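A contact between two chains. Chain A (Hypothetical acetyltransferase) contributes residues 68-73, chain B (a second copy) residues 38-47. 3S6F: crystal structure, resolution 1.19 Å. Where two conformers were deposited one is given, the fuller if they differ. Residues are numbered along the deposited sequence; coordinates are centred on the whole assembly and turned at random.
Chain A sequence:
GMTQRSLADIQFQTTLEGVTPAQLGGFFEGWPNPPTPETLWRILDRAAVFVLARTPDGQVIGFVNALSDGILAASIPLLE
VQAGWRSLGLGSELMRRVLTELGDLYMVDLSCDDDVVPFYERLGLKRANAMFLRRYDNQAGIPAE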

# COMPACT_ATOMS: atom_id res chain seq x y z
N SER A 68 1.23 5.37 -2.67
CA SER A 68 1.22 6.40 -1.65
C SER A 68 0.03 7.32 -1.82
O SER A 68 -0.44 7.53 -2.95
CB SER A 68 2.50 7.24 -1.80
OG SER A 68 2.58 8.18 -0.75
N ASP A 69 -0.44 7.93 -0.71
CA ASP A 69 -1.37 9.04 -0.78
C ASP A 69 -0.68 10.40 -0.58
O ASP A 69 -1.35 11.40 -0.65
CB ASP A 69 -2.56 8.85 0.17
CG ASP A 69 -2.21 8.79 1.63
OD1 ASP A 69 -1.11 9.27 2.03
OD2 ASP A 69 -3.05 8.21 2.38
N GLY A 70 0.63 10.38 -0.33
CA GLY A 70 1.36 11.62 -0.17
C GLY A 70 1.07 12.40 1.08
O GLY A 70 1.62 13.50 1.27
N ILE A 71 0.24 11.85 1.96
CA ILE A 71 -0.18 12.58 3.16
C ILE A 71 0.05 11.78 4.42
O ILE A 71 0.51 12.35 5.43
CB ILE A 71 -1.67 13.00 3.10
CG1 ILE A 71 -1.94 13.91 1.91
CG2 ILE A 71 -2.13 13.67 4.40
CD1 ILE A 71 -3.43 14.14 1.60
N LEU A 72 -0.29 10.49 4.41
CA LEU A 72 -0.21 9.67 5.62
C LEU A 72 0.42 8.31 5.39
O LEU A 72 1.03 7.78 6.33
CB LEU A 72 -1.58 9.50 6.25
CG LEU A 72 -1.59 9.10 7.74
CD1 LEU A 72 -1.18 10.27 8.61
CD2 LEU A 72 -2.96 8.51 8.14
N ALA A 73 0.25 7.69 4.21
CA ALA A 73 0.58 6.30 4.05
C ALA A 73 1.14 5.92 2.70
O ALA A 73 0.68 6.41 1.69
CB ALA A 73 -0.65 5.39 4.38
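Chain B (38-47) ETLWRILDRA

A turn that ties its own backbone together can offer an ordered surface to a helix, and the contact between these two copies of a hypothetical acetyltransferase illustrates the principle. Chain A contributes a short loop with no regular helix or strand of its own. Its two ends are held close by a backbone hydrogen bond from Asp A69 N to Ala A73 O (3.1 Å), and Gly A70, with phi/psi of 71/3, supplies a conformation that favours glycine. Chain B lies against this turn as a helix that begins before Glu B38; bonds such as Ile B43 N to Thr B39 O (2.8 Å) and Arg B46 N to Arg B42 O (2.9 Å) carry its regular i to i+4 pattern. Because one partner is a turn, a crossing angle has no meaning here, but the register is clear: as chain A runs from Asp A69 to Ile A71, the nearest CA atoms in chain B step back from Arg B46 (5.2 Å from Asp A69 CA to Arg B46 CA) to Ile B43 (6.4 Å from Ile A71 CA to Ile B43 CA).

Asp A69 organises the turn from within. Its chi1 is p, and Asp A69 OD1 accepts from three successive backbone nitrogens: Ile A71 N at 2.9 Å, Leu A72 N at 2.8 Å and Ala A73 N at 3.0 Å. The other carboxylate oxygen, Asp A69 OD2, lies 3.8 Å from Ile B43 CG2 and accepts a hydrogen bond from a water that also donates to Ile B43 O, both at 2.8 Å.

Ile A71 is the residue most covered by the helix. Its CA-to-CB bond points toward chain B, and Ile A71 CG2 packs 3.7 Å from Ile B43 CG1 and 4.0 Å from Thr B39 CG2, while Ile A71 CD1 reaches to 3.7 Å from Arg B42 CB. Leu A72 extends the apolar patch, with Leu A72 CD2 4.0 Å from Ile B43 CD1.

Arg B46 closes the contact at the other end. Arg B46 NH1 donates to Asp A69 O across 2.9 Å, the one direct hydrogen bond between the stretches, with an N-H...O angle of 135°. That oxygen approaches the edge of the guanidinium, whereas Ile A71 CD1 lies over one face, so a single side chain combines a polar and an apolar contact. Gly A70 also fits this arrangement: a CB there would stand only 2.7 Å from Arg B46 NH1, a clash. A second water joins Arg B46 O (2.7 Å) to Ser A68 O (2.9 Å).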

# COMPACT_ATOMS: atom_id res chain seq x y z
N GLU B 38 -10.30 17.87 8.40
CA GLU B 38 -9.88 18.46 7.14
C GLU B 38 -8.79 17.63 6.47
O GLU B 38 -8.83 17.38 5.25
CB GLU B 38 -9.39 19.90 7.36
CG GLU B 38 -10.48 20.89 7.81
CD GLU B 38 -10.99 20.76 9.29
OE1 GLU B 38 -10.34 20.16 10.23
OE2 GLU B 38 -12.12 21.31 9.52
N THR B 39 -7.82 17.15 7.26
CA THR B 39 -6.80 16.29 6.73
C THR B 39 -7.35 14.95 6.28
O THR B 39 -6.94 14.41 5.25
CB THR B 39 -5.62 16.15 7.71
OG1 THR B 39 -5.08 17.47 7.88
CG2 THR B 39 -4.55 15.20 7.16
N LEU B 40 -8.28 14.37 7.04
CA LEU B 40 -8.93 13.14 6.63
C LEU B 40 -9.61 13.30 5.26
O LEU B 40 -9.53 12.43 4.42
CB LEU B 40 -9.88 12.62 7.72
CG LEU B 40 -10.64 11.32 7.38
CD1 LEU B 40 -9.72 10.20 6.93
CD2 LEU B 40 -11.48 10.89 8.58
N TRP B 41 -10.28 14.44 5.06
CA TRP B 41 -10.89 14.70 3.77
C TRP B 41 -9.84 14.62 2.67
O TRP B 41 -10.02 13.98 1.63
CB TRP B 41 -11.59 16.08 3.82
CG TRP B 41 -12.59 16.34 2.73
CD1 TRP B 41 -13.94 16.29 2.87
CD2 TRP B 41 -12.34 16.68 1.37
NE1 TRP B 41 -14.55 16.56 1.69
CE2 TRP B 41 -13.60 16.82 0.74
CE3 TRP B 41 -11.19 16.89 0.60
CZ2 TRP B 41 -13.74 17.13 -0.57
CZ3 TRP B 41 -11.35 17.20 -0.74
CH2 TRP B 41 -12.63 17.28 -1.30
N ARG B 42 -8.68 15.26 2.88
CA ARG B 42 -7.60 15.21 1.88
C ARG B 42 -7.04 13.79 1.69
O ARG B 42 -6.74 13.39 0.55
CB ARG B 42 -6.49 16.20 2.21
CG ARG B 42 -6.91 17.66 2.21
CD ARG B 42 -5.68 18.61 2.41
NE ARG B 42 -4.97 18.44 3.72
CZ ARG B 42 -3.73 17.99 3.95
NH1 ARG B 42 -2.92 17.60 2.97
NH2 ARG B 42 -3.29 17.90 5.21
N ILE B 43 -6.90 13.05 2.79
CA ILE B 43 -6.46 11.65 2.69
C ILE B 43 -7.39 10.84 1.79
O ILE B 43 -6.95 10.12 0.90
CB ILE B 43 -6.32 11.03 4.12
CG1 ILE B 43 -5.14 11.64 4.86
CG2 ILE B 43 -6.21 9.52 4.04
CD1 ILE B 43 -5.12 11.35 6.36
N LEU B 44 -8.68 11.01 2.02
CA LEU B 44 -9.65 10.31 1.20
C LEU B 44 -9.56 10.74 -0.25
O LEU B 44 -9.65 9.93 -1.17
CB LEU B 44 -11.05 10.48 1.79
CG LEU B 44 -11.26 9.80 3.16
CD1 LEU B 44 -12.52 10.39 3.82
CD2 LEU B 44 -11.33 8.32 3.05
N ASP B 45 -9.41 12.05 -0.48
CA ASP B 45 -9.32 12.58 -1.83
C ASP B 45 -8.09 12.05 -2.57
O ASP B 45 -8.13 11.97 -3.80
CB ASP B 45 -9.28 14.09 -1.75
CG ASP B 45 -9.49 14.78 -3.09
OD1 ASP B 45 -10.26 14.28 -3.92
OD2 ASP B 45 -8.91 15.85 -3.24
N ARG B 46 -7.03 11.70 -1.85
CA ARG B 46 -5.80 11.19 -2.46
C ARG B 46 -5.76 9.68 -2.54
O ARG B 46 -4.85 9.13 -3.17
CB ARG B 46 -4.59 11.67 -1.67
CG ARG B 46 -4.21 13.12 -1.95
CD ARG B 46 -3.56 13.37 -3.34
NE ARG B 46 -2.88 14.66 -3.32
CZ ARG B 46 -1.74 14.91 -2.66
NH1 ARG B 46 -1.13 13.96 -1.96
NH2 ARG B 46 -1.21 16.13 -2.70
N ALA B 47 -6.66 8.97 -1.88
CA ALA B 47 -6.73 7.52 -1.95
C ALA B 47 -7.00 7.08 -3.40
O ALA B 47 -7.66 7.79 -4.16
CB ALA B 47 -7.83 6.99 -1.01
O HOH W 1 -5.50 7.70 1.11
O HOH W 2 -3.24 6.92 -3.17